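OLD nuclease (Thermus scotoductus, PDB 6P74) degrades linear and supercoiled double-stranded DNA with a metal-dependent Toprim nuclease domain, joined to an ATPase domain that dimerises and hydrolyses ATP in a DNA-stimulated way. Local coordinates at residues F85-F90 and N121-G126; E106-D109 and N113-R116; E366-K371 and V416-A421; Q387-L392 and E399-V404. All coordinates share one frame; numbering follows the deposited sequence.

Contacts 1 and 2 lie in the N-terminal part of the ATPase domain, their centres 5 Å apart; contact 2 is nested in the chain loop that contact 1 closes. They touch directly: Leu123 N is 2.6 Å from Pro115 O, a probable hydrogen bond. Contact 3 spans the inferred ATPase-Toprim boundary, and contact 4 lies within the Toprim domain; their centres are 16 Å apart. Contacts 1 and 4 are separated by 54 Å between centres. In contact 3 the side chain of Leu368 is about 10 Å from that of Lys34, an inferred ATP-binding residue. Contact 4 comes nearest the nuclease site: the side chain of Val403 is about 7 Å from that of Asp381, an inferred metal ligand.

Contact 1: F85-F90 and N121-G126; sequences FNITAF and NPLRVG
Leu123 pushes its two methyl branches against Phe85 and Ile87, joining the antiparallel sheet of the ATPase domain to the irregular chain that runs from strand 100-109 to helix 127-132. CD1 meets the ring of Phe85 obliquely, 3.7 Å from Phe85 CD2, and the two side chains slide past each other in opposite directions. CD2 packs mainly on Ile87, and here the approach is tip to tip: Ile87 CD1 stands 3.7 Å from Leu123 CD2. The same methyl also brushes Phe85, with Leu123 CD2 4.1 Å from Phe85 CB. The CG of Leu123 is anti to the backbone N (chi1 -174°), which carries the fork out toward the strand.

Phe85 and Ile87 are two residues apart and both direct their side chains at the loop, whereas Asn86 between them points away and bonds to Thr81. This alternation breaks down further along, where Thr88 and Ala89 both face Leu108 in a classic beta bulge. Phe90, beyond the bulge, does not aim directly at the loop, but the end of its ring comes nearer.

Around Leu123 and Ile87 the neighbours are largely apolar. Pro107 and Met129 of helix 127-132 touch both, and the ring of Tyr117 packs edge-to-face with that of Phe85. At the far end, next to Gly126 in the N-cap position of helix 127-132, Val125 touches Arg130 and crosses Phe90 at about a right angle; its CG2 sits over one face of the ring, offset toward the rim and 4.2 Å from Phe90 CE1.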
# COMPACT_ATOMS: atom_id res chain seq x y z
N PHE A 85 1.59 -18.73 -32.82
CA PHE A 85 2.51 -18.47 -31.72
C PHE A 85 2.09 -19.25 -30.48
O PHE A 85 0.89 -19.39 -30.20
CB PHE A 85 2.58 -16.98 -31.39
CG PHE A 85 3.01 -16.14 -32.54
CD1 PHE A 85 4.30 -16.21 -33.03
CD2 PHE A 85 2.11 -15.29 -33.17
CE1 PHE A 85 4.70 -15.44 -34.11
CE2 PHE A 85 2.50 -14.51 -34.25
CZ PHE A 85 3.80 -14.59 -34.72
N ASN A 86 3.07 -19.76 -29.75
CA ASN A 86 2.86 -20.39 -28.45
C ASN A 86 3.59 -19.57 -27.40
O ASN A 86 4.83 -19.61 -27.32
CB ASN A 86 3.33 -21.84 -28.44
CG ASN A 86 2.54 -22.72 -29.39
OD1 ASN A 86 1.38 -23.03 -29.14
ND2 ASN A 86 3.16 -23.11 -30.50
N ILE A 87 2.84 -18.83 -26.60
CA ILE A 87 3.41 -17.97 -25.57
C ILE A 87 3.46 -18.73 -24.26
O ILE A 87 2.49 -19.38 -23.86
CB ILE A 87 2.57 -16.69 -25.43
CG1 ILE A 87 2.51 -15.95 -26.76
CG2 ILE A 87 3.12 -15.85 -24.27
CD1 ILE A 87 3.85 -15.87 -27.48
N THR A 88 4.59 -18.62 -23.56
CA THR A 88 4.80 -19.31 -22.29
C THR A 88 5.16 -18.36 -21.15
O THR A 88 5.50 -18.83 -20.06
CB THR A 88 5.88 -20.39 -22.44
OG1 THR A 88 7.18 -19.78 -22.50
CG2 THR A 88 5.66 -21.20 -23.73
N ALA A 89 5.10 -17.05 -21.37
CA ALA A 89 5.46 -16.11 -20.31
C ALA A 89 5.11 -14.70 -20.74
O ALA A 89 5.00 -14.41 -21.93
CB ALA A 89 6.95 -16.20 -19.96
N PHE A 90 4.94 -13.83 -19.75
CA PHE A 90 4.74 -12.41 -19.94
C PHE A 90 5.86 -11.67 -19.23
O PHE A 90 6.30 -12.09 -18.16
CB PHE A 90 3.41 -11.96 -19.38
CG PHE A 90 2.23 -12.69 -19.93
CD1 PHE A 90 2.22 -13.10 -21.26
CD2 PHE A 90 1.12 -12.93 -19.14
CE1 PHE A 90 1.12 -13.76 -21.79
CE2 PHE A 90 0.01 -13.58 -19.66
CZ PHE A 90 0.01 -14.01 -20.98
N ASN A 121 6.68 -6.40 -36.82
CA ASN A 121 6.17 -5.90 -35.55
C ASN A 121 6.08 -7.02 -34.52
O ASN A 121 5.70 -8.15 -34.86
CB ASN A 121 4.78 -5.28 -35.74
CG ASN A 121 4.71 -4.40 -36.95
OD1 ASN A 121 5.69 -3.75 -37.32
ND2 ASN A 121 3.55 -4.39 -37.60
N PRO A 122 6.43 -6.76 -33.26
CA PRO A 122 6.33 -7.80 -32.23
C PRO A 122 4.88 -8.17 -31.93
O PRO A 122 3.95 -7.37 -32.11
CB PRO A 122 7.00 -7.16 -31.00
CG PRO A 122 6.89 -5.70 -31.22
CD PRO A 122 6.98 -5.50 -32.73
N LEU A 123 4.70 -9.40 -31.46
CA LEU A 123 3.42 -9.83 -30.93
C LEU A 123 3.13 -9.11 -29.62
O LEU A 123 3.98 -9.04 -28.73
CB LEU A 123 3.42 -11.34 -30.70
CG LEU A 123 2.08 -11.95 -30.28
CD1 LEU A 123 1.20 -12.15 -31.51
CD2 LEU A 123 2.30 -13.27 -29.57
N ARG A 124 1.93 -8.55 -29.51
CA ARG A 124 1.52 -7.84 -28.32
C ARG A 124 0.64 -8.75 -27.48
O ARG A 124 0.05 -9.71 -27.98
CB ARG A 124 0.79 -6.54 -28.68
CG ARG A 124 1.38 -5.82 -29.89
CD ARG A 124 1.35 -4.32 -29.72
NE ARG A 124 2.07 -3.94 -28.50
CZ ARG A 124 3.33 -3.52 -28.47
NH1 ARG A 124 4.01 -3.39 -29.60
NH2 ARG A 124 3.90 -3.22 -27.30
N VAL A 125 0.57 -8.45 -26.19
CA VAL A 125 -0.26 -9.23 -25.27
C VAL A 125 -1.70 -8.73 -25.37
O VAL A 125 -1.98 -7.56 -25.11
CB VAL A 125 0.27 -9.14 -23.84
CG1 VAL A 125 0.21 -7.71 -23.32
CG2 VAL A 125 -0.52 -10.08 -22.92
N GLY A 126 -2.61 -9.62 -25.78
CA GLY A 126 -4.01 -9.29 -25.89
C GLY A 126 -4.81 -9.71 -24.65
O GLY A 126 -4.30 -10.37 -23.74

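Contact 2: E106-D109 and N113-R116; sequences EPLD and NVPR
Asp109 grips the main chain of Asn113 at two points. Its backbone N donates to Asn113 O over 2.9 Å, a bond that lies in the carbonyl plane. In return Asn113 N reaches Asp109 OD1 at 3.1 Å. That second bond depends on the side-chain rotamer: with chi1 at 65°, CG of Asp109 sits between its own backbone N and carbonyl carbon, which brings the carboxylate nearer to Asn113. The N-H of Asn113 arrives from above the carboxylate plane, 46° out of it, although the bond is fairly straight at the hydrogen (160°).

Between the end of strand 100-109 and the loop residues 113-116 the chain thus makes a tight reversal, whose weak bond from Gly111 N to Asp109 OD1 fits an Asx turn. One step further in, Val114 CA is 3.3 Å from Pro107 O in a CA-H...O contact.

Val114 spreads its two methyls differently. CG2, anti to the carbonyl carbon, has Pro107 O as its nearest neighbour, the two atoms 3.4 Å apart, and lies 3.7 Å from Leu108 CD2. The Val114 side chain crosses that of Glu106 at about a right angle, with CG2 3.7 Å from Glu106 OE1. The other oxygen of Glu106 forms a salt bridge with Arg91 on the neighbouring strand. CG1 leans toward the ring of Pro107 instead. Pro115 brings its CD to 3.6 Å from Pro107 O, while contact between the two proline rings is loose; it also touches Phe85 and Ile87 of strand 85-97.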
# COMPACT_ATOMS: atom_id res chain seq x y z
N GLU A 106 5.15 -7.78 -22.49
CA GLU A 106 5.50 -8.46 -23.73
C GLU A 106 5.26 -9.96 -23.62
O GLU A 106 5.56 -10.56 -22.58
CB GLU A 106 6.96 -8.22 -24.11
CG GLU A 106 7.37 -6.79 -24.23
CD GLU A 106 8.88 -6.66 -24.32
OE1 GLU A 106 9.39 -6.45 -25.45
OE2 GLU A 106 9.55 -6.82 -23.27
N PRO A 107 4.78 -10.58 -24.70
CA PRO A 107 4.72 -12.03 -24.74
C PRO A 107 6.07 -12.63 -25.10
O PRO A 107 6.85 -12.05 -25.87
CB PRO A 107 3.68 -12.30 -25.83
CG PRO A 107 3.93 -11.19 -26.81
CD PRO A 107 4.30 -9.97 -25.96
N LEU A 108 6.34 -13.79 -24.54
CA LEU A 108 7.58 -14.51 -24.74
C LEU A 108 7.27 -15.94 -25.14
O LEU A 108 6.32 -16.54 -24.62
CB LEU A 108 8.45 -14.52 -23.46
CG LEU A 108 9.08 -13.23 -22.95
CD1 LEU A 108 9.89 -13.52 -21.70
CD2 LEU A 108 9.97 -12.62 -24.02
N ASP A 109 8.07 -16.49 -26.04
CA ASP A 109 7.92 -17.87 -26.44
C ASP A 109 8.82 -18.77 -25.58
O ASP A 109 9.59 -18.31 -24.73
CB ASP A 109 8.19 -18.04 -27.95
CG ASP A 109 9.65 -17.72 -28.35
OD1 ASP A 109 10.53 -17.67 -27.47
OD2 ASP A 109 9.90 -17.53 -29.56
N ASN A 113 12.07 -15.27 -26.31
CA ASN A 113 12.02 -14.19 -27.29
C ASN A 113 10.59 -13.69 -27.48
O ASN A 113 9.62 -14.44 -27.30
CB ASN A 113 12.57 -14.63 -28.64
CG ASN A 113 13.89 -15.33 -28.51
OD1 ASN A 113 13.99 -16.53 -28.78
ND2 ASN A 113 14.91 -14.60 -28.06
N VAL A 114 10.47 -12.43 -27.86
CA VAL A 114 9.18 -11.87 -28.25
C VAL A 114 8.93 -12.22 -29.72
O VAL A 114 9.69 -11.78 -30.59
CB VAL A 114 9.15 -10.35 -28.03
CG1 VAL A 114 7.81 -9.79 -28.50
CG2 VAL A 114 9.43 -10.02 -26.55
N PRO A 115 7.89 -13.00 -30.03
CA PRO A 115 7.61 -13.32 -31.43
C PRO A 115 7.28 -12.06 -32.22
O PRO A 115 6.64 -11.14 -31.70
CB PRO A 115 6.40 -14.26 -31.36
CG PRO A 115 6.27 -14.65 -29.94
CD PRO A 115 6.87 -13.55 -29.12
N ARG A 116 7.70 -12.01 -33.48
CA ARG A 116 7.26 -10.94 -34.35
C ARG A 116 6.59 -11.53 -35.58
O ARG A 116 6.79 -12.69 -35.94
CB ARG A 116 8.40 -9.99 -34.74
CG ARG A 116 9.52 -10.54 -35.61
CD ARG A 116 10.80 -9.73 -35.40
NE ARG A 116 11.17 -9.75 -33.98
CZ ARG A 116 10.93 -8.76 -33.13
NH1 ARG A 116 10.34 -7.64 -33.54
NH2 ARG A 116 11.29 -8.88 -31.85

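Contact 3: E366-K371 and V416-A421; sequences EVLFAK and VGVCKA
Val367 holds CG1 anti to its backbone N (chi1 -158°), and Cys419 holds SG anti to its carbonyl carbon (chi1 -69°); between them these torsions bring Val367 CG1 and Cys419 SG to 3.5 Å. Beside this pair, the end of the Leu368 side chain comes nearer the helix than its base does, and Leu368 CD2 reaches Val418 CG1 at 4.2 Å. Leu368 and Val418 cross at about a right angle.

Consecutive residues thus meet consecutive residues: a 3-10 segment that includes the 2.9 Å bond from Phe369 N to Glu366 O rests on helix 409-422. The segment belongs to the passage from the ATPase domain into strand 372-376 of the Toprim sheet. Val367 also touches Ala373 on that strand and Ile415 of the helix, Leu368 touches Leu422, and Cys419 touches Phe426 on strand 426-431.

All four contacting residues are buried, and their touching atoms are methyl carbons and one sulfur. Between these segments the contact therefore gives van der Waals packing and no directional bond.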
# COMPACT_ATOMS: atom_id res chain seq x y z
N GLU A 366 8.37 -24.95 12.98
CA GLU A 366 8.99 -23.75 13.54
C GLU A 366 10.40 -23.52 13.03
O GLU A 366 10.88 -22.38 12.99
CB GLU A 366 9.02 -23.86 15.07
CG GLU A 366 7.65 -23.92 15.73
CD GLU A 366 6.91 -22.61 15.64
OE1 GLU A 366 7.54 -21.58 15.31
OE2 GLU A 366 5.69 -22.62 15.90
N VAL A 367 11.11 -24.59 12.65
CA VAL A 367 12.44 -24.40 12.10
C VAL A 367 12.43 -23.39 10.97
O VAL A 367 13.42 -22.69 10.75
CB VAL A 367 13.02 -25.74 11.61
CG1 VAL A 367 14.51 -25.66 11.54
CG2 VAL A 367 12.66 -26.84 12.55
N LEU A 368 11.32 -23.30 10.23
CA LEU A 368 11.29 -22.43 9.07
C LEU A 368 11.17 -20.96 9.44
O LEU A 368 11.36 -20.11 8.57
CB LEU A 368 10.12 -22.82 8.15
CG LEU A 368 10.12 -24.28 7.72
CD1 LEU A 368 8.76 -24.62 7.12
CD2 LEU A 368 11.24 -24.55 6.75
N PHE A 369 10.89 -20.64 10.70
CA PHE A 369 10.66 -19.25 11.08
C PHE A 369 11.75 -18.70 11.99
O PHE A 369 11.62 -17.57 12.46
CB PHE A 369 9.28 -19.13 11.73
CG PHE A 369 8.20 -19.61 10.84
CD1 PHE A 369 7.83 -18.86 9.74
CD2 PHE A 369 7.62 -20.84 11.02
CE1 PHE A 369 6.85 -19.30 8.88
CE2 PHE A 369 6.65 -21.29 10.17
CZ PHE A 369 6.27 -20.53 9.10
N ALA A 370 12.81 -19.45 12.21
CA ALA A 370 13.79 -19.13 13.24
C ALA A 370 15.05 -18.55 12.61
O ALA A 370 15.36 -18.79 11.44
CB ALA A 370 14.14 -20.38 14.05
N LYS A 371 15.77 -17.77 13.42
CA LYS A 371 17.10 -17.34 13.00
C LYS A 371 18.08 -18.51 12.97
O LYS A 371 18.96 -18.56 12.10
CB LYS A 371 17.61 -16.23 13.92
CG LYS A 371 16.87 -14.92 13.77
CD LYS A 371 17.41 -13.85 14.72
CE LYS A 371 16.72 -12.49 14.53
NZ LYS A 371 17.24 -11.48 15.52
N VAL A 416 17.72 -31.55 8.77
CA VAL A 416 19.02 -31.06 8.29
C VAL A 416 18.97 -30.78 6.79
O VAL A 416 19.41 -29.72 6.32
CB VAL A 416 20.13 -32.07 8.63
CG1 VAL A 416 21.32 -31.87 7.68
CG2 VAL A 416 20.58 -31.86 10.06
N GLY A 417 18.42 -31.72 6.01
CA GLY A 417 18.37 -31.54 4.56
C GLY A 417 17.56 -30.32 4.14
O GLY A 417 17.94 -29.60 3.22
N VAL A 418 16.46 -30.06 4.84
CA VAL A 418 15.67 -28.86 4.58
C VAL A 418 16.44 -27.62 5.00
O VAL A 418 16.57 -26.66 4.23
CB VAL A 418 14.31 -28.97 5.28
CG1 VAL A 418 13.58 -27.65 5.21
CG2 VAL A 418 13.49 -30.07 4.64
N CYS A 419 16.99 -27.61 6.22
CA CYS A 419 17.78 -26.46 6.66
C CYS A 419 18.96 -26.20 5.73
O CYS A 419 19.25 -25.04 5.38
CB CYS A 419 18.31 -26.67 8.09
SG CYS A 419 17.05 -26.65 9.34
N LYS A 420 19.67 -27.25 5.32
CA LYS A 420 20.76 -27.06 4.38
C LYS A 420 20.24 -26.44 3.08
O LYS A 420 20.77 -25.42 2.61
CB LYS A 420 21.48 -28.38 4.13
CG LYS A 420 22.94 -28.35 4.61
CD LYS A 420 23.70 -29.64 4.36
CE LYS A 420 23.27 -30.37 3.09
NZ LYS A 420 23.97 -31.70 2.93
N ALA A 421 19.17 -27.00 2.52
CA ALA A 421 18.62 -26.47 1.27
C ALA A 421 18.08 -25.04 1.43
O ALA A 421 18.01 -24.29 0.46
CB ALA A 421 17.51 -27.38 0.73

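Contact 4: Q387-L392 and E399-V404; sequences QLFNQL and ECIAVV
The ring of Phe389 packs closely on Val403, with CE2 3.5 Å from Val403 CG2. The two side chains slide past each other in opposite directions, and the methyl meets the ring obliquely. CG2 is the branch that touches because CG1 is anti to the backbone N of Val403 (chi1 178°), which places CG2 beside that nitrogen. Ile401 is held less closely: its CG2 is 4.1 Å from Phe389 CZ, and its CD1 is also 4.1 Å from Phe389 CE1, so two branches of one isoleucine follow the far end of the ring.

This is the helix-on-strand packing of a beta-alpha-beta unit, strand 372-376, helix 379-391 and strand 401-405, at one edge of the parallel Toprim sheet. Ile401 and Val403 direct their side chains at the helix, while Ala402 between them points away. Leu374 of the adjoining strand also touches Phe389. The side chain of Val403 is about 7 Å from that of Asp381, an inferred metal ligand, and Val403 O accepts a hydrogen bond from Arg382 NE.

The looser, solvent side is limited to Asn390, which is exposed, and the partly exposed Gln387 and Gln391. These glutamines are tied together one turn apart: Gln387 NE2 donates to Gln391 OE1 at 3.1 Å, nearly straight at the hydrogen (169°), with the donor tilted 28° from the acceptor's carbonyl plane. Helix 493-501 lies against Gln387, and Gln391 NE2 bonds to Leu500 O.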
# COMPACT_ATOMS: atom_id res chain seq x y z
N GLN A 387 16.27 -26.62 29.46
CA GLN A 387 16.75 -26.36 30.81
C GLN A 387 18.20 -25.86 30.77
O GLN A 387 18.57 -24.97 31.55
CB GLN A 387 16.60 -27.62 31.67
CG GLN A 387 17.26 -27.52 33.02
CD GLN A 387 16.62 -26.46 33.89
OE1 GLN A 387 15.42 -26.20 33.78
NE2 GLN A 387 17.41 -25.82 34.76
N LEU A 388 19.02 -26.38 29.86
CA LEU A 388 20.39 -25.87 29.79
C LEU A 388 20.42 -24.44 29.27
O LEU A 388 21.17 -23.60 29.78
CB LEU A 388 21.28 -26.78 28.94
CG LEU A 388 21.71 -28.03 29.70
CD1 LEU A 388 22.27 -29.09 28.77
CD2 LEU A 388 22.73 -27.65 30.79
N PHE A 389 19.61 -24.13 28.25
CA PHE A 389 19.45 -22.74 27.84
C PHE A 389 19.20 -21.87 29.05
O PHE A 389 19.83 -20.82 29.23
CB PHE A 389 18.30 -22.58 26.85
CG PHE A 389 18.66 -22.79 25.40
CD1 PHE A 389 19.13 -21.74 24.63
CD2 PHE A 389 18.49 -24.03 24.80
CE1 PHE A 389 19.43 -21.93 23.30
CE2 PHE A 389 18.79 -24.22 23.45
CZ PHE A 389 19.26 -23.17 22.71
N ASN A 390 18.26 -22.30 29.90
CA ASN A 390 17.89 -21.50 31.06
C ASN A 390 19.08 -21.35 32.02
O ASN A 390 19.27 -20.29 32.63
CB ASN A 390 16.69 -22.16 31.74
CG ASN A 390 16.11 -21.32 32.86
OD1 ASN A 390 15.51 -20.27 32.62
ND2 ASN A 390 16.28 -21.78 34.09
N GLN A 391 19.89 -22.39 32.16
CA GLN A 391 21.06 -22.31 33.03
C GLN A 391 22.19 -21.50 32.41
O GLN A 391 23.04 -20.98 33.14
CB GLN A 391 21.54 -23.71 33.40
CG GLN A 391 20.64 -24.37 34.43
CD GLN A 391 21.09 -25.77 34.80
OE1 GLN A 391 20.36 -26.73 34.59
NE2 GLN A 391 22.29 -25.89 35.38
N LEU A 392 22.23 -21.41 31.09
CA LEU A 392 23.20 -20.56 30.43
C LEU A 392 22.71 -19.13 30.33
O LEU A 392 23.44 -18.27 29.82
CB LEU A 392 23.52 -21.13 29.03
CG LEU A 392 24.26 -22.48 29.10
CD1 LEU A 392 24.26 -23.19 27.78
CD2 LEU A 392 25.69 -22.28 29.61
N GLU A 399 15.79 -15.05 21.34
CA GLU A 399 16.89 -15.10 20.37
C GLU A 399 16.47 -15.69 19.03
O GLU A 399 17.32 -15.81 18.14
CB GLU A 399 18.06 -15.91 20.94
CG GLU A 399 18.61 -15.38 22.26
CD GLU A 399 19.26 -14.02 22.09
OE1 GLU A 399 19.17 -13.19 23.03
OE2 GLU A 399 19.83 -13.79 21.01
N CYS A 400 15.19 -16.06 18.89
CA CYS A 400 14.65 -16.76 17.71
C CYS A 400 15.46 -18.02 17.39
O CYS A 400 15.76 -18.31 16.23
CB CYS A 400 14.56 -15.85 16.49
SG CYS A 400 13.59 -14.35 16.77
N ILE A 401 15.79 -18.79 18.43
CA ILE A 401 16.39 -20.11 18.25
C ILE A 401 15.30 -21.14 18.44
O ILE A 401 14.67 -21.20 19.50
CB ILE A 401 17.54 -20.35 19.24
CG1 ILE A 401 18.64 -19.30 19.03
CG2 ILE A 401 18.08 -21.79 19.07
CD1 ILE A 401 19.69 -19.30 20.12
N ALA A 402 15.06 -21.96 17.42
CA ALA A 402 14.13 -23.07 17.55
C ALA A 402 14.86 -24.30 18.03
O ALA A 402 15.85 -24.72 17.42
CB ALA A 402 13.45 -23.38 16.22
N VAL A 403 14.39 -24.87 19.12
CA VAL A 403 14.85 -26.17 19.57
C VAL A 403 13.84 -27.20 19.06
O VAL A 403 12.68 -27.20 19.48
CB VAL A 403 14.98 -26.21 21.09
CG1 VAL A 403 15.41 -27.61 21.54
CG2 VAL A 403 15.94 -25.12 21.56
N VAL A 404 14.28 -28.08 18.18
CA VAL A 404 13.37 -28.91 17.39
C VAL A 404 13.56 -30.37 17.75
O VAL A 404 14.64 -30.94 17.55
CB VAL A 404 13.58 -28.69 15.89
CG1 VAL A 404 14.98 -29.12 15.49
CG2 VAL A 404 12.55 -29.47 15.16